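Local coordinates for SnoaL-like domain-containing protein (PDB 5EVH) that is of unknown function but belongs to the SnoaL-like branch of the NTF2 clan, whose cone-shaped alpha+beta fold often encloses a small-molecule pocket, at residues C37-G42 and L106-D111; A76-D81 and A92-T97; R22-A27 and P56-L61; T26-V31 and A49-M54. All blocks are in the same frame, centred on the assembly; numbering follows the deposited sequence.

Contact 1. Residues C37-G42 and L106-D111; sequences CHAPAG and LRIIFD
His38 and Arg107 sit side by side on two parallel strands, and the guanidinium of Arg107 lies flat on the imidazole, the planes only 9° apart and the centres 4.2 Å from each other. The chain of Arg107 bends at chi3 (-36°), which swings NE toward His38; NH1 lies over the ring rim at CD2 and NH2 near CB and CG. Beneath this pair the backbones are joined in register: His38 N donates to Leu106 O at 2.8 Å, and Ile108 N to His38 O at 2.9 Å. The face that carries Cys37 and Leu106 is buried and closely packed. There Cys37 SG meets Leu106 CD2 at 4.1 Å, and Ala39 CB rests on Ile108 CG2 at 3.8 Å. The face with His38 and Arg107 is only partly covered, although the stack itself is close. Past the strand end the chain folds into a type I turn from Ala39 to Gly42, and Pro40 CG stands over the centre of the Phe110 ring, 3.8 Å from its centroid, in a CH-pi contact. Helix 47-58 covers the buried face through Phe50, Phe53 and Phe57, strands 42-45 and 92-99 flank the pair, and Leu67 of the second subunit packs on Arg107.

Contact 2. Residues A76-D81 and A92-T97; sequences ALLMYD and AAEHLT
Tyr80 and Ala92 form one of three hydrogen-bonded pairs in this antiparallel contact, with Tyr80 N to Ala92 O at 3.0 Å and Ala92 N to Tyr80 O at 2.9 Å. Leu78 with Glu94 and Ala76 with Leu96 are bonded likewise. At the non-hydrogen-bonded pairs between them, CA-H...O contacts close the gap. The two segments belong to the hairpin of strands 75-84 and 92-99, between strands 102-109 and 61-71 in the curved sheet of the NTF2-like fold. The one side-chain hydrogen bond runs from Tyr80 OH to Glu94 OE2, 2.7 Å long, reaching the carboxylate from above its plane. Tyr80 CG sits between the backbone N and the carbonyl carbon (chi1 52°), from where the ring extends across Ala92 to Glu94. Ring and carboxylate are turned 89° against each other, and Ile108 packs on both residues. A phenylalanine in place of Tyr80 would probably leave the buried Glu94 OE2 without this donor. Apolar contacts fill in the rest of that face: Ala92 CB lies 3.7 Å from Tyr80 CZ, and Leu78 CD2 meets Leu96 CD1 at 4.2 Å. On the other face Leu77 CD1 touches His95 CB at 3.8 Å, while Met79, a selenomethionine, brings CE to Ala93 CB; Ile109 and Ala93 of the second subunit pack against these last two.

Contact 3. Residues R22-A27 and P56-L61; sequences RDFDTA and PFSRIL
Arg22 reaches across to the turn after helix 47-58 and hands one N-H of NH2 to Leu61 O, 2.7 Å away and close to the guanidinium plane. Its chain runs extended from CG to NE (chi2 -165°, chi3 -174°), which carries the head over to the turn. This flat group lies over the backbone of Arg59, whose CA stands 3.5 Å above the centre of one face. Phe24 makes the other half of the contact with the rim of its ring: CE1 touches Ser58 CB at 3.5 Å. In one of two modelled conformers of Arg59, CE2 also comes within 3.4 Å of Arg59 NH1, the ring edge tentatively meeting the guanidinium face. An alanine in place of Phe24 would probably open a gap beside Ser58 and take away the ring edge that one Arg59 conformer rests on.

Further out, two waters lie at the edge of the Arg22 guanidinium, in its plane. Water 1 takes a bond from Arg22 NE at 2.9 Å and probably gives one to Ser58 O, while water 2 accepts from Arg22 NH1. Arg59 forms a salt bridge to Glu55, and Ser58 OG, in the conformer given, bonds to Trp19 O. Arg22 has positive phi in a Schellman motif closing the preceding helix, and Asp23 is the N-cap residue of the next. The contact thus joins the corner between helices 7-20 and 24-28 to the end of helix 47-58, where the chain enters strand 61-71.

Contact 4. Residues T26-V31 and A49-M54; sequences TAMRHV and AFRAFM
A Met-aromatic contact lies at the middle of this buried apolar junction between the short helix 24-28 and helix 47-58. Met28, a selenomethionine, sets its SE at the edge of the Phe50 ring, 5.4 Å from the centroid and 83° off the ring normal, and the nearest ring atom is Phe50 CD2 at 4.1 Å. The chain of Met28 is bent at both chi2 (-59°) and chi3 (-60°), folding it compactly, and CE comes round to Arg51 CB at 4.1 Å. Arg51 crosses Met28 obliquely, and its NH1 passes Met28 CG at 3.9 Å. That is a contact of the guanidinium end with a carbon; the charge itself is matched elsewhere, by salt bridges to Glu55 and Asp25, which probably hold the arginine across the selenomethionine.

Met54, also a selenomethionine, reaches in from the next turn of the helix. It was modelled in two conformers, and its distances hold for one of them: CE meets Met28 SE at 3.9 Å and lies 3.4 Å from Ala27 CB, a spacing tighter than usual for two carbons and therefore doubtful. At the end of the type I turn from Met28 to Val31, the two methyls of Val31 pack obliquely against Phe50: CG2 lies 4.0 Å from CE2, and CG1 near CD2. Tyr15 of helix 7-20 packs on Phe50 and Met54, Phe24 touches Arg51 and Met54, and Phe50 continues onto Ile35 and Cys37 of strand 35-39, which links the helix pair to the sheet.

In the fold
Coming from helix 7-20, the chain passes first through 22-27 and 26-31, which share Thr26 and Ala27. Contact 4 closes when helix 47-58 returns at 49-54, and contact 3 closes a little later at 56-61; Asp25 and Arg51 join the two by a salt bridge. Segment 37-42 opens between these ends, so contact 1 crosses both and closes only at 106-111. Within its long loop lies contact 2, the hairpin of 76-81 and 92-97. Contacts 1 and 2 share the sheet and the subunit interface, whereas contacts 3 and 4 fasten the helices together. Helix 47-58, used by contacts 3 and 4, also packs on contact 1.

Contact 1. Residues C37-G42 and L106-D111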
loop_
_atom_site.group_PDB
_atom_site.type_symbol
_atom_site.label_atom_id
_atom_site.label_comp_id
_atom_site.label_asym_id
_atom_site.label_seq_id
_atom_site.Cartn_x
_atom_site.Cartn_y
_atom_site.Cartn_z
ATOM N N CYS A 37 9.121 10.374 6.976
ATOM C CA CYS A 37 8.122 9.881 6.027
ATOM C C CYS A 37 8.864 9.151 4.910
ATOM O O CYS A 37 9.811 9.688 4.333
ATOM C CB CYS A 37 7.254 11.026 5.464
ATOM S SG CYS A 37 6.114 10.442 4.176
ATOM N N HIS A 38 8.473 7.921 4.612
ATOM C CA HIS A 38 9.047 7.217 3.474
ATOM C C HIS A 38 7.942 7.164 2.438
ATOM O O HIS A 38 6.897 6.547 2.671
ATOM C CB HIS A 38 9.490 5.806 3.836
ATOM C CG HIS A 38 10.477 5.746 4.959
ATOM N ND1 HIS A 38 11.836 5.933 4.780
ATOM C CD2 HIS A 38 10.300 5.478 6.275
ATOM C CE1 HIS A 38 12.449 5.803 5.941
ATOM N NE2 HIS A 38 11.541 5.506 6.857
ATOM N N ALA A 39 8.162 7.799 1.307
ATOM C CA ALA A 39 7.125 7.922 0.285
ATOM C C ALA A 39 7.672 7.340 -1.010
ATOM O O ALA A 39 8.874 7.057 -1.064
ATOM C CB ALA A 39 6.756 9.391 0.141
ATOM N N PRO A 40 6.852 7.141 -2.066
ATOM C CA PRO A 40 7.377 6.435 -3.248
ATOM C C PRO A 40 8.568 7.121 -3.884
ATOM O O PRO A 40 9.480 6.425 -4.349
ATOM C CB PRO A 40 6.163 6.374 -4.181
ATOM C CG PRO A 40 5.001 6.247 -3.184
ATOM C CD PRO A 40 5.383 7.281 -2.122
ATOM N N ALA A 41 8.633 8.445 -3.860
ATOM C CA ALA A 41 9.760 9.133 -4.470
ATOM C C ALA A 41 10.961 9.246 -3.536
ATOM O O ALA A 41 12.030 9.660 -3.987
ATOM C CB ALA A 41 9.328 10.527 -4.947
ATOM N N GLY A 42 10.844 8.852 -2.257
ATOM C CA GLY A 42 11.985 8.876 -1.358
ATOM C C GLY A 42 11.623 9.347 0.050
ATOM O O GLY A 42 10.449 9.503 0.390
ATOM N N LEU A 106 5.917 7.531 9.052
ATOM C CA LEU A 106 4.816 7.333 8.116
ATOM C C LEU A 106 5.429 6.745 6.863
ATOM O O LEU A 106 6.294 7.393 6.260
ATOM C CB LEU A 106 4.111 8.657 7.811
ATOM C CG LEU A 106 2.763 8.466 7.070
ATOM C CD1 LEU A 106 1.917 9.736 7.336
ATOM C CD2 LEU A 106 2.898 8.317 5.639
ATOM N N ARG A 107 5.037 5.512 6.493
ATOM C CA ARG A 107 5.451 4.958 5.204
ATOM C C ARG A 107 4.210 4.892 4.321
ATOM O O ARG A 107 3.213 4.252 4.692
ATOM C CB ARG A 107 6.120 3.583 5.330
ATOM C CG ARG A 107 6.442 3.007 3.923
ATOM C CD ARG A 107 7.339 1.687 3.962
ATOM N NE ARG A 107 8.391 1.607 5.017
ATOM C CZ ARG A 107 9.671 1.940 4.830
ATOM N NH1 ARG A 107 10.532 1.805 5.826
ATOM N NH2 ARG A 107 10.108 2.412 3.649
ATOM N N ILE A 108 4.269 5.523 3.153
ATOM C CA ILE A 108 3.090 5.542 2.278
ATOM C C ILE A 108 3.423 4.921 0.929
ATOM O O ILE A 108 4.518 5.116 0.397
ATOM C CB ILE A 108 2.504 6.959 2.123
ATOM C CG1 ILE A 108 1.383 6.965 1.058
ATOM C CG2 ILE A 108 3.561 8.008 1.701
ATOM C CD1 ILE A 108 0.552 8.262 1.143
ATOM N N ILE A 109 2.509 4.081 0.417
ATOM C CA ILE A 109 2.727 3.376 -0.862
ATOM C C ILE A 109 1.583 3.751 -1.786
ATOM O O ILE A 109 0.421 3.602 -1.413
ATOM C CB ILE A 109 2.753 1.843 -0.674
ATOM C CG1 ILE A 109 3.812 1.473 0.365
ATOM C CG2 ILE A 109 3.052 1.217 -2.052
ATOM C CD1 ILE A 109 3.866 -0.097 0.646
ATOM N N PHE A 110 1.906 4.203 -2.997
ATOM C CA PHE A 110 0.920 4.300 -4.056
ATOM C C PHE A 110 1.664 4.228 -5.384
ATOM O O PHE A 110 2.899 4.372 -5.450
ATOM C CB PHE A 110 0.107 5.595 -3.984
ATOM C CG PHE A 110 0.944 6.837 -3.990
ATOM C CD1 PHE A 110 1.337 7.417 -2.779
ATOM C CD2 PHE A 110 1.336 7.416 -5.185
ATOM C CE1 PHE A 110 2.135 8.618 -2.787
ATOM C CE2 PHE A 110 2.129 8.595 -5.223
ATOM C CZ PHE A 110 2.543 9.179 -4.027
ATOM N N ASP A 111 0.916 3.960 -6.437
ATOM C CA ASP A 111 1.510 3.711 -7.752
ATOM C C ASP A 111 1.580 5.064 -8.460
ATOM O O ASP A 111 0.534 5.683 -8.734
ATOM C CB ASP A 111 0.647 2.733 -8.537
ATOM C CG ASP A 111 1.211 2.422 -9.918
ATOM O OD1 ASP A 111 2.423 2.731 -10.176
ATOM O OD2 ASP A 111 0.462 1.835 -10.755
#

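Contact 2. Residues A76-D81 and A92-T97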
loop_
_atom_site.group_PDB
_atom_site.type_symbol
_atom_site.label_atom_id
_atom_site.label_comp_id
_atom_site.label_asym_id
_atom_site.label_seq_id
_atom_site.Cartn_x
_atom_site.Cartn_y
_atom_site.Cartn_z
ATOM N N ALA A 76 -0.408 1.912 13.283
ATOM C CA ALA A 76 -1.647 1.787 12.569
ATOM C C ALA A 76 -1.309 1.486 11.122
ATOM O O ALA A 76 -0.250 1.878 10.601
ATOM C CB ALA A 76 -2.521 3.077 12.685
ATOM N N LEU A 77 -2.256 0.846 10.456
ATOM C CA LEU A 77 -2.094 0.486 9.065
ATOM C C LEU A 77 -3.429 0.777 8.382
ATOM O O LEU A 77 -4.491 0.316 8.838
ATOM C CB LEU A 77 -1.704 -1.016 8.970
ATOM C CG LEU A 77 -1.287 -1.519 7.597
ATOM C CD1 LEU A 77 0.004 -0.770 7.100
ATOM C CD2 LEU A 77 -1.014 -3.066 7.665
ATOM N N LEU A 78 -3.398 1.546 7.306
ATOM C CA LEU A 78 -4.665 1.789 6.628
ATOM C C LEU A 78 -4.485 1.842 5.126
ATOM O O LEU A 78 -3.377 2.058 4.605
ATOM C CB LEU A 78 -5.320 3.058 7.066
ATOM C CG LEU A 78 -4.501 4.272 7.257
ATOM C CD1 LEU A 78 -4.931 5.107 6.127
ATOM C CD2 LEU A 78 -5.067 4.867 8.487
HETATM N N MSE A 79 -5.594 1.558 4.448
HETATM C CA MSE A 79 -5.587 1.591 2.973
HETATM C C MSE A 79 -6.848 2.361 2.577
HETATM O O MSE A 79 -7.939 2.135 3.161
HETATM C CB MSE A 79 -5.603 0.196 2.409
HETATM C CG MSE A 79 -5.652 0.277 0.843
HETATM SE SE MSE A 79 -5.701 -1.500 -0.011
HETATM C CE MSE A 79 -3.832 -2.118 0.428
ATOM N N TYR A 80 -6.721 3.291 1.610
ATOM C CA TYR A 80 -7.832 4.136 1.213
ATOM C C TYR A 80 -7.777 4.332 -0.294
ATOM O O TYR A 80 -6.718 4.285 -0.918
ATOM C CB TYR A 80 -7.852 5.493 1.968
ATOM C CG TYR A 80 -6.561 6.258 1.915
ATOM C CD1 TYR A 80 -5.598 6.102 2.906
ATOM C CD2 TYR A 80 -6.316 7.146 0.878
ATOM C CE1 TYR A 80 -4.409 6.842 2.862
ATOM C CE2 TYR A 80 -5.142 7.890 0.816
ATOM C CZ TYR A 80 -4.190 7.714 1.810
ATOM O OH TYR A 80 -3.004 8.432 1.755
ATOM N N ASP A 81 -8.940 4.523 -0.885
ATOM C CA ASP A 81 -8.977 4.891 -2.286
ATOM C C ASP A 81 -8.920 6.412 -2.339
ATOM O O ASP A 81 -9.357 7.086 -1.403
ATOM C CB ASP A 81 -10.287 4.424 -2.916
ATOM C CG ASP A 81 -10.308 4.686 -4.475
ATOM O OD1 ASP A 81 -9.229 4.504 -5.103
ATOM O OD2 ASP A 81 -11.350 5.121 -5.008
ATOM N N ALA A 92 -3.994 4.272 -1.863
ATOM C CA ALA A 92 -2.736 4.378 -1.137
ATOM C C ALA A 92 -2.814 3.544 0.141
ATOM O O ALA A 92 -3.900 3.311 0.679
ATOM C CB ALA A 92 -2.369 5.837 -0.780
ATOM N N ALA A 93 -1.666 3.100 0.636
ATOM C CA ALA A 93 -1.644 2.455 1.950
ATOM C C ALA A 93 -0.609 3.160 2.820
ATOM O O ALA A 93 0.438 3.607 2.303
ATOM C CB ALA A 93 -1.257 0.950 1.819
ATOM N N GLU A 94 -0.891 3.268 4.138
ATOM C CA GLU A 94 -0.011 3.979 5.040
ATOM C C GLU A 94 0.226 3.143 6.268
ATOM O O GLU A 94 -0.732 2.592 6.854
ATOM C CB GLU A 94 -0.578 5.378 5.530
ATOM C CG GLU A 94 -0.736 6.329 4.383
ATOM C CD GLU A 94 -1.407 7.647 4.820
ATOM O OE1 GLU A 94 -1.743 7.709 6.006
ATOM O OE2 GLU A 94 -1.578 8.589 3.988
ATOM N N HIS A 95 1.496 3.117 6.706
ATOM C CA HIS A 95 1.867 2.475 7.946
ATOM C C HIS A 95 2.351 3.598 8.857
ATOM O O HIS A 95 3.313 4.298 8.501
ATOM C CB HIS A 95 2.971 1.446 7.717
ATOM C CG HIS A 95 3.500 0.850 8.998
ATOM N ND1 HIS A 95 4.833 0.533 9.177
ATOM C CD2 HIS A 95 2.867 0.460 10.145
ATOM C CE1 HIS A 95 5.010 -0.001 10.384
ATOM N NE2 HIS A 95 3.835 -0.029 11.005
ATOM N N LEU A 96 1.691 3.806 9.998
ATOM C CA LEU A 96 1.982 4.958 10.866
ATOM C C LEU A 96 2.486 4.475 12.215
ATOM O O LEU A 96 1.965 3.506 12.778
ATOM C CB LEU A 96 0.730 5.819 11.118
ATOM C CG LEU A 96 0.081 6.369 9.845
ATOM C CD1 LEU A 96 -0.942 5.360 9.349
ATOM C CD2 LEU A 96 -0.551 7.725 10.126
ATOM N N THR A 97 3.469 5.179 12.753
ATOM C CA THR A 97 3.882 5.002 14.140
ATOM C C THR A 97 3.478 6.241 14.895
ATOM O O THR A 97 3.756 7.359 14.447
ATOM C CB THR A 97 5.420 4.842 14.224
ATOM O OG1 THR A 97 5.774 3.745 13.374
ATOM C CG2 THR A 97 5.895 4.622 15.626
#

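Contact 3. Residues R22-A27 and P56-L61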
loop_
_atom_site.group_PDB
_atom_site.type_symbol
_atom_site.label_atom_id
_atom_site.label_comp_id
_atom_site.label_asym_id
_atom_site.label_seq_id
_atom_site.Cartn_x
_atom_site.Cartn_y
_atom_site.Cartn_z
ATOM N N ARG A 22 -8.740 18.943 3.729
ATOM C CA ARG A 22 -7.948 20.169 3.447
ATOM C C ARG A 22 -7.941 21.132 4.625
ATOM O O ARG A 22 -7.790 22.358 4.468
ATOM C CB ARG A 22 -8.447 20.883 2.195
ATOM C CG ARG A 22 -8.444 19.958 1.000
ATOM C CD ARG A 22 -8.579 20.707 -0.285
ATOM N NE ARG A 22 -8.707 19.724 -1.364
ATOM C CZ ARG A 22 -8.735 20.077 -2.641
ATOM N NH1 ARG A 22 -8.621 21.378 -2.947
ATOM N NH2 ARG A 22 -8.841 19.150 -3.601
ATOM N N ASP A 23 -8.067 20.546 5.803
ATOM C CA ASP A 23 -7.966 21.226 7.071
ATOM C C ASP A 23 -6.562 20.931 7.601
ATOM O O ASP A 23 -6.368 20.141 8.529
ATOM C CB ASP A 23 -9.098 20.710 7.931
ATOM C CG ASP A 23 -9.134 21.281 9.335
ATOM O OD1 ASP A 23 -8.403 22.237 9.672
ATOM O OD2 ASP A 23 -9.947 20.703 10.105
ATOM N N PHE A 24 -5.539 21.603 7.008
ATOM C CA PHE A 24 -4.160 21.157 7.207
ATOM C C PHE A 24 -3.593 21.538 8.546
ATOM O O PHE A 24 -2.754 20.810 9.085
ATOM C CB PHE A 24 -3.238 21.769 6.168
ATOM C CG PHE A 24 -3.674 21.498 4.842
ATOM C CD1 PHE A 24 -3.718 20.191 4.425
ATOM C CD2 PHE A 24 -4.071 22.550 3.986
ATOM C CE1 PHE A 24 -4.184 19.928 3.145
ATOM C CE2 PHE A 24 -4.522 22.317 2.677
ATOM C CZ PHE A 24 -4.601 21.004 2.247
ATOM N N ASP A 25 -3.910 22.731 9.025
ATOM C CA ASP A 25 -3.463 23.080 10.356
ATOM C C ASP A 25 -3.925 22.033 11.342
ATOM O O ASP A 25 -3.162 21.648 12.237
ATOM C CB ASP A 25 -3.982 24.451 10.743
ATOM C CG ASP A 25 -3.276 25.585 9.958
ATOM O OD1 ASP A 25 -2.278 25.294 9.232
ATOM O OD2 ASP A 25 -3.732 26.743 10.096
ATOM N N THR A 26 -5.143 21.490 11.138
ATOM C CA THR A 26 -5.634 20.456 12.051
ATOM C C THR A 26 -4.876 19.155 11.849
ATOM O O THR A 26 -4.455 18.518 12.829
ATOM C CB THR A 26 -7.143 20.245 11.851
ATOM O OG1 THR A 26 -7.785 21.511 12.119
ATOM C CG2 THR A 26 -7.712 19.153 12.812
ATOM N N ALA A 27 -4.660 18.757 10.590
ATOM C CA ALA A 27 -3.913 17.527 10.317
ATOM C C ALA A 27 -2.520 17.580 10.918
ATOM O O ALA A 27 -2.058 16.591 11.515
ATOM C CB ALA A 27 -3.830 17.282 8.795
ATOM N N PRO A 56 0.182 19.723 -1.166
ATOM C CA PRO A 56 -0.151 19.588 -2.612
ATOM C C PRO A 56 -0.870 18.288 -2.931
ATOM O O PRO A 56 -1.753 18.241 -3.805
ATOM C CB PRO A 56 1.222 19.635 -3.307
ATOM C CG PRO A 56 2.182 20.101 -2.286
ATOM C CD PRO A 56 1.638 19.840 -0.932
ATOM N N PHE A 57 -0.533 17.224 -2.205
ATOM C CA PHE A 57 -1.202 15.941 -2.426
ATOM C C PHE A 57 -2.672 16.085 -2.094
ATOM O O PHE A 57 -3.554 15.756 -2.915
ATOM C CB PHE A 57 -0.492 14.883 -1.567
ATOM C CG PHE A 57 -0.779 13.429 -1.915
ATOM C CD1 PHE A 57 -1.759 13.065 -2.816
ATOM C CD2 PHE A 57 -0.029 12.415 -1.282
ATOM C CE1 PHE A 57 -2.006 11.699 -3.096
ATOM C CE2 PHE A 57 -0.261 11.041 -1.564
ATOM C CZ PHE A 57 -1.239 10.692 -2.471
ATOM N N SER A 58 -2.983 16.598 -0.894
ATOM C CA SER A 58 -4.396 16.688 -0.555
ATOM C C SER A 58 -5.149 17.481 -1.623
ATOM O O SER A 58 -6.282 17.126 -1.980
ATOM C CB SER A 58 -4.637 17.325 0.817
ATOM O OG SER A 58 -6.053 17.429 0.982
ATOM N N ARG A 59 -4.540 18.552 -2.140
ATOM C CA ARG A 59 -5.249 19.435 -3.070
ATOM C C ARG A 59 -5.411 18.874 -4.485
ATOM O O ARG A 59 -6.012 19.545 -5.326
ATOM C CB ARG A 59 -4.535 20.782 -3.184
ATOM C CG ARG A 59 -4.592 21.611 -1.946
ATOM C CD ARG A 59 -4.326 23.038 -2.306
ATOM N NE ARG A 59 -3.406 23.643 -1.362
ATOM C CZ ARG A 59 -3.773 24.303 -0.268
ATOM N NH1 ARG A 59 -5.054 24.440 0.050
ATOM N NH2 ARG A 59 -2.842 24.825 0.510
ATOM N N ILE A 60 -4.823 17.727 -4.808
ATOM C CA ILE A 60 -5.214 17.052 -6.043
ATOM C C ILE A 60 -6.324 16.024 -5.760
ATOM O O ILE A 60 -6.935 15.519 -6.704
ATOM C CB ILE A 60 -4.056 16.340 -6.791
ATOM C CG1 ILE A 60 -3.671 15.066 -6.099
ATOM C CG2 ILE A 60 -2.840 17.280 -7.014
ATOM C CD1 ILE A 60 -2.576 14.353 -6.792
ATOM N N LEU A 61 -6.648 15.749 -4.495
ATOM C CA LEU A 61 -7.717 14.799 -4.167
ATOM C C LEU A 61 -9.102 15.430 -4.327
ATOM O O LEU A 61 -9.357 16.515 -3.789
ATOM C CB LEU A 61 -7.626 14.359 -2.702
ATOM C CG LEU A 61 -7.191 12.939 -2.511
ATOM C CD1 LEU A 61 -5.758 12.862 -3.089
ATOM C CD2 LEU A 61 -7.279 12.579 -1.042
HETATM O O HOH W 1 -8.493 16.947 -0.531
HETATM O O HOH W 2 -7.967 23.835 -1.647
#

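Contact 4. Residues T26-V31 and A49-M54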
loop_
_atom_site.group_PDB
_atom_site.type_symbol
_atom_site.label_atom_id
_atom_site.label_comp_id
_atom_site.label_asym_id
_atom_site.label_seq_id
_atom_site.Cartn_x
_atom_site.Cartn_y
_atom_site.Cartn_z
ATOM N N THR A 26 -5.143 21.490 11.138
ATOM C CA THR A 26 -5.634 20.456 12.051
ATOM C C THR A 26 -4.876 19.155 11.849
ATOM O O THR A 26 -4.455 18.518 12.829
ATOM C CB THR A 26 -7.143 20.245 11.851
ATOM O OG1 THR A 26 -7.785 21.511 12.119
ATOM C CG2 THR A 26 -7.712 19.153 12.812
ATOM N N ALA A 27 -4.660 18.757 10.590
ATOM C CA ALA A 27 -3.913 17.527 10.317
ATOM C C ALA A 27 -2.520 17.580 10.918
ATOM O O ALA A 27 -2.058 16.591 11.515
ATOM C CB ALA A 27 -3.830 17.282 8.795
HETATM N N MSE A 28 -1.871 18.755 10.858
HETATM C CA MSE A 28 -0.496 18.886 11.324
HETATM C C MSE A 28 -0.410 18.845 12.837
HETATM O O MSE A 28 0.668 18.613 13.376
HETATM C CB MSE A 28 0.131 20.175 10.783
HETATM C CG MSE A 28 0.379 20.130 9.263
HETATM SE SE MSE A 28 1.550 18.696 8.648
HETATM C CE MSE A 28 3.084 19.235 9.660
ATOM N N ARG A 29 -1.529 19.063 13.536
ATOM C CA ARG A 29 -1.542 18.808 14.972
ATOM C C ARG A 29 -1.127 17.398 15.287
ATOM O O ARG A 29 -0.740 17.120 16.428
ATOM C CB ARG A 29 -2.953 18.967 15.593
ATOM C CG ARG A 29 -3.582 20.310 15.592
ATOM C CD ARG A 29 -4.971 20.176 16.323
ATOM N NE ARG A 29 -5.670 21.445 16.261
ATOM C CZ ARG A 29 -6.959 21.590 16.503
ATOM N NH1 ARG A 29 -7.735 20.515 16.837
ATOM N NH2 ARG A 29 -7.480 22.794 16.399
ATOM N N HIS A 30 -1.376 16.460 14.361
ATOM C CA HIS A 30 -1.130 15.070 14.649
ATOM C C HIS A 30 0.217 14.602 14.142
ATOM O O HIS A 30 0.476 13.402 14.185
ATOM C CB HIS A 30 -2.226 14.225 14.003
ATOM C CG HIS A 30 -3.582 14.523 14.534
ATOM N ND1 HIS A 30 -4.030 14.009 15.742
ATOM C CD2 HIS A 30 -4.600 15.268 14.028
ATOM C CE1 HIS A 30 -5.283 14.406 15.944
ATOM N NE2 HIS A 30 -5.656 15.172 14.924
ATOM N N VAL A 31 1.073 15.513 13.684
ATOM C CA VAL A 31 2.363 15.180 13.071
ATOM C C VAL A 31 3.492 15.593 14.015
ATOM O O VAL A 31 3.553 16.757 14.447
ATOM C CB VAL A 31 2.516 15.898 11.724
ATOM C CG1 VAL A 31 3.978 15.715 11.164
ATOM C CG2 VAL A 31 1.454 15.366 10.731
ATOM N N ALA A 49 9.150 19.822 5.794
ATOM C CA ALA A 49 9.210 19.080 4.537
ATOM C C ALA A 49 7.971 18.190 4.386
ATOM O O ALA A 49 7.450 18.006 3.273
ATOM C CB ALA A 49 10.487 18.239 4.480
ATOM N N PHE A 50 7.488 17.617 5.485
ATOM C CA PHE A 50 6.317 16.755 5.335
ATOM C C PHE A 50 5.127 17.576 4.822
ATOM O O PHE A 50 4.400 17.158 3.912
ATOM C CB PHE A 50 5.978 16.077 6.676
ATOM C CG PHE A 50 4.842 15.121 6.576
ATOM C CD1 PHE A 50 5.004 13.906 5.908
ATOM C CD2 PHE A 50 3.585 15.438 7.123
ATOM C CE1 PHE A 50 3.931 13.006 5.777
ATOM C CE2 PHE A 50 2.526 14.577 6.985
ATOM C CZ PHE A 50 2.662 13.342 6.333
ATOM N N ARG A 51 4.903 18.739 5.428
ATOM C CA ARG A 51 3.808 19.601 5.004
ATOM C C ARG A 51 3.937 19.982 3.535
ATOM O O ARG A 51 2.956 19.935 2.780
ATOM C CB ARG A 51 3.774 20.831 5.895
ATOM C CG ARG A 51 2.766 21.834 5.443
ATOM C CD ARG A 51 2.246 22.675 6.584
ATOM N NE ARG A 51 1.004 23.261 6.081
ATOM C CZ ARG A 51 0.086 23.833 6.830
ATOM N NH1 ARG A 51 0.284 23.872 8.135
ATOM N NH2 ARG A 51 -1.016 24.345 6.261
ATOM N N ALA A 52 5.150 20.322 3.097
ATOM C CA ALA A 52 5.350 20.673 1.704
ATOM C C ALA A 52 5.021 19.514 0.768
ATOM O O ALA A 52 4.721 19.760 -0.394
ATOM C CB ALA A 52 6.801 21.178 1.489
ATOM N N PHE A 53 5.058 18.257 1.234
ATOM C CA PHE A 53 4.676 17.090 0.426
ATOM C C PHE A 53 3.166 16.810 0.525
ATOM O O PHE A 53 2.492 16.626 -0.496
ATOM C CB PHE A 53 5.520 15.874 0.866
ATOM C CG PHE A 53 4.922 14.542 0.536
ATOM C CD1 PHE A 53 4.933 14.061 -0.740
ATOM C CD2 PHE A 53 4.385 13.746 1.525
ATOM C CE1 PHE A 53 4.350 12.803 -1.042
ATOM C CE2 PHE A 53 3.828 12.491 1.235
ATOM C CZ PHE A 53 3.824 12.026 -0.047
HETATM N N MSE A 54 2.620 16.798 1.749
HETATM C CA MSE A 54 1.221 16.352 1.979
HETATM C C MSE A 54 0.241 17.375 1.427
HETATM O O MSE A 54 -0.774 17.020 0.804
HETATM C CB MSE A 54 0.900 16.072 3.489
HETATM C CG MSE A 54 1.020 17.244 4.494
HETATM SE SE MSE A 54 -0.576 18.427 4.932
HETATM C CE MSE A 54 -1.359 17.395 6.414
#